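PDB 4S3I: DNA polymerase III subunit beta from Helicobacter pylori 26695, which serves as the beta sliding clamp of the replication machinery, tethering DNA polymerases and other proteins to DNA and conferring processivity on them. Local coordinates for residues A157-Q162 with C199-R204; M224-E229 with T237-G242. All coordinates share one frame; numbering follows the deposited sequence.

Contact 1 (A157-Q162 with C199-R204)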
loop_
_atom_site.group_PDB
_atom_site.type_symbol
_atom_site.label_atom_id
_atom_site.label_comp_id
_atom_site.label_asym_id
_atom_site.label_seq_id
_atom_site.Cartn_x
_atom_site.Cartn_y
_atom_site.Cartn_z
ATOM N N ALA A 157 -23.916 -14.006 3.374
ATOM C CA ALA A 157 -22.497 -13.918 3.047
ATOM C C ALA A 157 -22.278 -13.840 1.533
ATOM O O ALA A 157 -21.150 -13.955 1.047
ATOM C CB ALA A 157 -21.731 -15.109 3.643
ATOM N N GLY A 158 -23.357 -13.648 0.784
ATOM C CA GLY A 158 -23.246 -13.551 -0.656
ATOM C C GLY A 158 -24.152 -12.489 -1.247
ATOM O O GLY A 158 -24.913 -11.845 -0.526
ATOM N N ILE A 159 -24.070 -12.316 -2.564
ATOM C CA ILE A 159 -24.945 -11.385 -3.258
ATOM C C ILE A 159 -26.066 -12.150 -3.951
ATOM O O ILE A 159 -25.840 -13.204 -4.577
ATOM C CB ILE A 159 -24.161 -10.511 -4.250
ATOM C CG1 ILE A 159 -25.053 -9.408 -4.835
ATOM C CG2 ILE A 159 -23.530 -11.362 -5.350
ATOM C CD1 ILE A 159 -24.256 -8.243 -5.370
ATOM N N LEU A 160 -27.287 -11.647 -3.807
ATOM C CA LEU A 160 -28.445 -12.291 -4.414
ATOM C C LEU A 160 -28.642 -11.852 -5.864
ATOM O O LEU A 160 -28.625 -10.660 -6.157
ATOM C CB LEU A 160 -29.716 -11.994 -3.623
ATOM C CG LEU A 160 -31.015 -12.392 -4.336
ATOM C CD1 LEU A 160 -31.096 -13.909 -4.559
ATOM C CD2 LEU A 160 -32.248 -11.896 -3.585
ATOM N N MET A 161 -28.830 -12.821 -6.762
ATOM C CA MET A 161 -29.292 -12.533 -8.118
ATOM C C MET A 161 -30.633 -13.211 -8.302
ATOM O O MET A 161 -30.717 -14.445 -8.345
ATOM C CB MET A 161 -28.296 -13.032 -9.168
ATOM C CG MET A 161 -26.951 -12.315 -9.126
ATOM S SD MET A 161 -25.753 -13.081 -10.227
ATOM C CE MET A 161 -26.345 -12.508 -11.833
ATOM N N GLN A 162 -31.686 -12.408 -8.392
ATOM C CA GLN A 162 -33.034 -12.941 -8.537
ATOM C C GLN A 162 -33.537 -12.709 -9.956
ATOM O O GLN A 162 -33.663 -11.558 -10.400
ATOM C CB GLN A 162 -33.974 -12.272 -7.535
ATOM C CG GLN A 162 -35.333 -12.943 -7.376
ATOM C CD GLN A 162 -36.103 -12.391 -6.180
ATOM O OE1 GLN A 162 -36.086 -12.974 -5.092
ATOM N NE2 GLN A 162 -36.765 -11.255 -6.374
ATOM N N CYS A 199 -30.022 -17.088 -7.497
ATOM C CA CYS A 199 -28.649 -17.549 -7.332
ATOM C C CYS A 199 -27.966 -16.672 -6.296
ATOM O O CYS A 199 -27.996 -15.442 -6.407
ATOM C CB CYS A 199 -27.887 -17.451 -8.657
ATOM S SG CYS A 199 -28.597 -18.407 -10.026
ATOM N N ILE A 200 -27.349 -17.287 -5.288
ATOM C CA ILE A 200 -26.578 -16.512 -4.323
ATOM C C ILE A 200 -25.086 -16.763 -4.523
ATOM O O ILE A 200 -24.598 -17.873 -4.251
ATOM C CB ILE A 200 -26.946 -16.847 -2.857
ATOM C CG1 ILE A 200 -28.440 -16.670 -2.605
ATOM C CG2 ILE A 200 -26.177 -15.944 -1.908
ATOM C CD1 ILE A 200 -28.915 -17.276 -1.267
ATOM N N LEU A 201 -24.374 -15.739 -4.992
ATOM C CA LEU A 201 -22.936 -15.827 -5.234
ATOM C C LEU A 201 -22.154 -15.414 -3.989
ATOM O O LEU A 201 -22.385 -14.330 -3.459
ATOM C CB LEU A 201 -22.502 -14.881 -6.350
ATOM C CG LEU A 201 -22.990 -14.904 -7.790
ATOM C CD1 LEU A 201 -21.809 -14.645 -8.696
ATOM C CD2 LEU A 201 -23.636 -16.196 -8.152
ATOM N N PRO A 202 -21.198 -16.254 -3.551
ATOM C CA PRO A 202 -20.333 -15.889 -2.410
ATOM C C PRO A 202 -19.560 -14.606 -2.670
ATOM O O PRO A 202 -19.245 -14.313 -3.829
ATOM C CB PRO A 202 -19.345 -17.057 -2.320
ATOM C CG PRO A 202 -20.053 -18.221 -2.996
ATOM C CD PRO A 202 -20.881 -17.593 -4.095
ATOM N N LYS A 203 -19.246 -13.862 -1.609
ATOM C CA LYS A 203 -18.518 -12.598 -1.722
ATOM C C LYS A 203 -17.189 -12.756 -2.455
ATOM O O LYS A 203 -16.832 -11.931 -3.299
ATOM C CB LYS A 203 -18.299 -11.990 -0.329
ATOM C CG LYS A 203 -17.478 -10.686 -0.291
ATOM C CD LYS A 203 -18.312 -9.436 -0.592
ATOM C CE LYS A 203 -17.539 -8.135 -0.287
ATOM N NZ LYS A 203 -17.886 -7.515 1.037
ATOM N N ARG A 204 -16.467 -13.835 -2.155
ATOM C CA ARG A 204 -15.174 -14.059 -2.796
ATOM C C ARG A 204 -15.335 -14.108 -4.305
ATOM O O ARG A 204 -14.569 -13.480 -5.045
ATOM C CB ARG A 204 -14.533 -15.367 -2.312
ATOM C CG ARG A 204 -13.180 -15.632 -2.974
ATOM C CD ARG A 204 -12.756 -17.080 -2.846
ATOM N NE ARG A 204 -11.497 -17.341 -3.544
ATOM C CZ ARG A 204 -10.837 -18.492 -3.480
ATOM N NH1 ARG A 204 -11.317 -19.484 -2.742
ATOM N NH2 ARG A 204 -9.698 -18.651 -4.148
#
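Ile159 and Leu201 face each other as a hydrogen-bonded antiparallel pair, and their side chains, on the same face of the sheet, cross obliquely. The touch is made by the short branch of the isoleucine: with CG1 anti to the backbone N (chi1 -172°), CG2 is left between N and the carbonyl carbon, where it lies 3.8 Å from Leu201 CB, while the CG1 arm leads away from strand 196-202. Met161, two residues further along the strand, reaches the same leucine. Its CG is anti to the carbonyl carbon, the chain runs extended through chi2, and SD settles 4.1 Å from Leu201 CG, again at a slant. Leu201 CB and CG are thus met by Ile159 and by the methionine sulfur respectively, and Met161 and Cys199 add a looser meeting of their CB atoms on this face. The other face carries Leu160 and Ile200, whose CD1 and CG1 approach only to 4.3 Å. Here Ile200 CG2 reaches instead over the chain of Gly158, 4.0 Å from its CA, and Gly158 CA is also in close contact with Leu201 O (3.0 Å). Both hydrogen-bonded pairs are doubly linked, Met161 N lying 2.8 Å from Cys199 O. Beyond Pro202, the N-cap of helix 203-212, the longer bond from Lys203 N to Ala157 O (3.3 Å) carries the pairing into the first turn of the helix. The Lys203 amino group turns away to the carbonyls of Ala144 and Ile147. In this central domain of the clamp, strand 196-202 is outermost in its sheet within the chain; Phe140 and Ile143 of helix 135-143 pack on Ile159, and Leu136 and Phe140 on Met161, while strand 169-175 continues the sheet beyond strand 158-164.

Contact 2 (M224-E229 with T237-G242); sequences MLAVIE and TKLIDG
Ala226 and Thr237 exchange two backbone hydrogen bonds, Ala226 N to Thr237 O at 2.9 Å and Thr237 N to Ala226 O at 3.0 Å. A third, from Leu239 N to Met224 O (3.0 Å), carries the pairing past the last strand residue, Lys238. Thr237 OG1 is anti to its own backbone N (chi1 178°) and gives a 2.8 Å hydrogen bond to Lys238 O within its own segment. This is the open end of the beta hairpin formed by strands 225-229 and 233-238 in the central domain of the clamp. At the start of strand 225-229, Asp222 OD1 accepts from the backbone N of both Met224 and Leu225. Leu225 and Lys238 form the non-hydrogen-bonded pair, and Leu225 CD2 lies over the lysine backbone, 3.6 Å from Lys238 CA and slightly farther from its CB. Just past the strand, Leu239 points toward the facing segment. Its CB and CG both sit 3.5 Å from Met224 O, CD1 flanks the Met224 backbone, and CD2 reaches Ala226 CB, on the face shared with Thr237, at 3.7 Å. Outward from there, Leu239 touches Ser221 of strand 217-221 and Leu201 of strand 196-202, whereas Leu225 packs on Pro121 and Ile123.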
loop_
_atom_site.group_PDB
_atom_site.type_symbol
_atom_site.label_atom_id
_atom_site.label_comp_id
_atom_site.label_asym_id
_atom_site.label_seq_id
_atom_site.Cartn_x
_atom_site.Cartn_y
_atom_site.Cartn_z
ATOM N N MET A 224 -26.682 -24.787 -8.896
ATOM C CA MET A 224 -25.641 -25.313 -8.014
ATOM C C MET A 224 -24.330 -24.557 -8.197
ATOM O O MET A 224 -23.659 -24.202 -7.228
ATOM C CB MET A 224 -25.448 -26.817 -8.253
ATOM C CG MET A 224 -26.674 -27.636 -7.897
ATOM S SD MET A 224 -26.483 -29.391 -8.259
ATOM C CE MET A 224 -25.078 -29.789 -7.214
ATOM N N LEU A 225 -23.978 -24.313 -9.455
ATOM C CA LEU A 225 -22.804 -23.529 -9.795
ATOM C C LEU A 225 -23.255 -22.369 -10.670
ATOM O O LEU A 225 -24.296 -22.447 -11.333
ATOM C CB LEU A 225 -21.791 -24.370 -10.577
ATOM C CG LEU A 225 -21.279 -25.678 -9.965
ATOM C CD1 LEU A 225 -20.360 -26.381 -10.944
ATOM C CD2 LEU A 225 -20.543 -25.427 -8.649
ATOM N N ALA A 226 -22.479 -21.297 -10.671
ATOM C CA ALA A 226 -22.637 -20.269 -11.686
ATOM C C ALA A 226 -21.367 -20.242 -12.524
ATOM O O ALA A 226 -20.252 -20.333 -11.991
ATOM C CB ALA A 226 -22.897 -18.926 -11.064
ATOM N N VAL A 227 -21.540 -20.109 -13.832
ATOM C CA VAL A 227 -20.425 -20.076 -14.763
ATOM C C VAL A 227 -20.476 -18.792 -15.586
ATOM O O VAL A 227 -21.504 -18.470 -16.185
ATOM C CB VAL A 227 -20.455 -21.312 -15.688
ATOM C CG1 VAL A 227 -19.396 -21.195 -16.789
ATOM C CG2 VAL A 227 -20.254 -22.580 -14.871
ATOM N N ILE A 228 -19.369 -18.055 -15.614
ATOM C CA ILE A 228 -19.307 -16.823 -16.386
ATOM C C ILE A 228 -18.234 -16.950 -17.456
ATOM O O ILE A 228 -17.102 -17.347 -17.160
ATOM C CB ILE A 228 -19.014 -15.623 -15.476
ATOM C CG1 ILE A 228 -20.154 -15.446 -14.473
ATOM C CG2 ILE A 228 -18.825 -14.357 -16.284
ATOM C CD1 ILE A 228 -19.919 -14.330 -13.460
ATOM N N GLU A 229 -18.585 -16.632 -18.702
ATOM C CA GLU A 229 -17.655 -16.817 -19.815
ATOM C C GLU A 229 -17.567 -15.614 -20.755
ATOM O O GLU A 229 -18.586 -15.009 -21.106
ATOM C CB GLU A 229 -18.029 -18.067 -20.636
ATOM C CG GLU A 229 -18.567 -19.236 -19.839
ATOM C CD GLU A 229 -19.153 -20.343 -20.714
ATOM O OE1 GLU A 229 -20.335 -20.713 -20.497
ATOM O OE2 GLU A 229 -18.431 -20.841 -21.610
ATOM N N THR A 237 -18.182 -20.536 -9.894
ATOM C CA THR A 237 -18.246 -20.553 -8.442
ATOM C C THR A 237 -19.383 -21.432 -7.987
ATOM O O THR A 237 -20.435 -21.505 -8.635
ATOM C CB THR A 237 -18.421 -19.136 -7.833
ATOM O OG1 THR A 237 -18.523 -19.243 -6.403
ATOM C CG2 THR A 237 -19.682 -18.469 -8.372
ATOM N N LYS A 238 -19.163 -22.130 -6.883
ATOM C CA LYS A 238 -20.260 -22.820 -6.244
ATOM C C LYS A 238 -21.167 -21.721 -5.711
ATOM O O LYS A 238 -20.695 -20.626 -5.378
ATOM C CB LYS A 238 -19.756 -23.703 -5.105
ATOM C CG LYS A 238 -20.809 -24.638 -4.554
ATOM C CD LYS A 238 -20.376 -25.289 -3.237
ATOM C CE LYS A 238 -19.181 -26.227 -3.395
ATOM N NZ LYS A 238 -18.923 -27.023 -2.147
ATOM N N LEU A 239 -22.465 -21.992 -5.666
ATOM C CA LEU A 239 -23.420 -21.039 -5.112
ATOM C C LEU A 239 -23.617 -21.322 -3.625
ATOM O O LEU A 239 -23.353 -22.433 -3.147
ATOM C CB LEU A 239 -24.775 -21.153 -5.820
ATOM C CG LEU A 239 -24.855 -20.941 -7.331
ATOM C CD1 LEU A 239 -26.300 -21.045 -7.844
ATOM C CD2 LEU A 239 -24.244 -19.619 -7.723
ATOM N N ILE A 240 -24.097 -20.320 -2.896
ATOM C CA ILE A 240 -24.542 -20.542 -1.526
ATOM C C ILE A 240 -25.944 -21.145 -1.505
ATOM O O ILE A 240 -26.878 -20.581 -2.084
ATOM C CB ILE A 240 -24.550 -19.242 -0.721
ATOM C CG1 ILE A 240 -23.146 -18.639 -0.700
ATOM C CG2 ILE A 240 -25.049 -19.503 0.698
ATOM C CD1 ILE A 240 -23.054 -17.321 0.047
ATOM N N ASP A 241 -26.085 -22.288 -0.835
ATOM C CA ASP A 241 -27.372 -22.968 -0.718
ATOM C C ASP A 241 -28.271 -22.321 0.321
ATOM O O ASP A 241 -27.803 -21.878 1.366
ATOM C CB ASP A 241 -27.175 -24.433 -0.327
ATOM C CG ASP A 241 -26.721 -25.287 -1.484
ATOM O OD1 ASP A 241 -27.289 -25.141 -2.589
ATOM O OD2 ASP A 241 -25.796 -26.101 -1.282
ATOM N N GLY A 242 -29.569 -22.300 0.043
ATOM C CA GLY A 242 -30.532 -21.801 1.006
ATOM C C GLY A 242 -31.429 -20.723 0.437
ATOM O O GLY A 242 -31.476 -20.505 -0.777
#

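The two contacts follow one another along the chain, 157-162 with 199-204 closing before 224-229 with 237-242 opens, and their centres lie about 9 Å apart within the central domain. They belong to different antiparallel sheets: contact 1 to the one that runs on into the C-terminal domain, contact 2 to the one that continues into the N-terminal domain. Residues 239-240, leaving the hairpin, connect them. Ile240 N probably hydrogen-bonds Ile200 O (2.8 Å), and the CD2 atoms of Leu201 and Leu239 meet at 3.5 Å. Through this junction the central domain holds together two sheets, one shared with each neighbouring domain of the clamp.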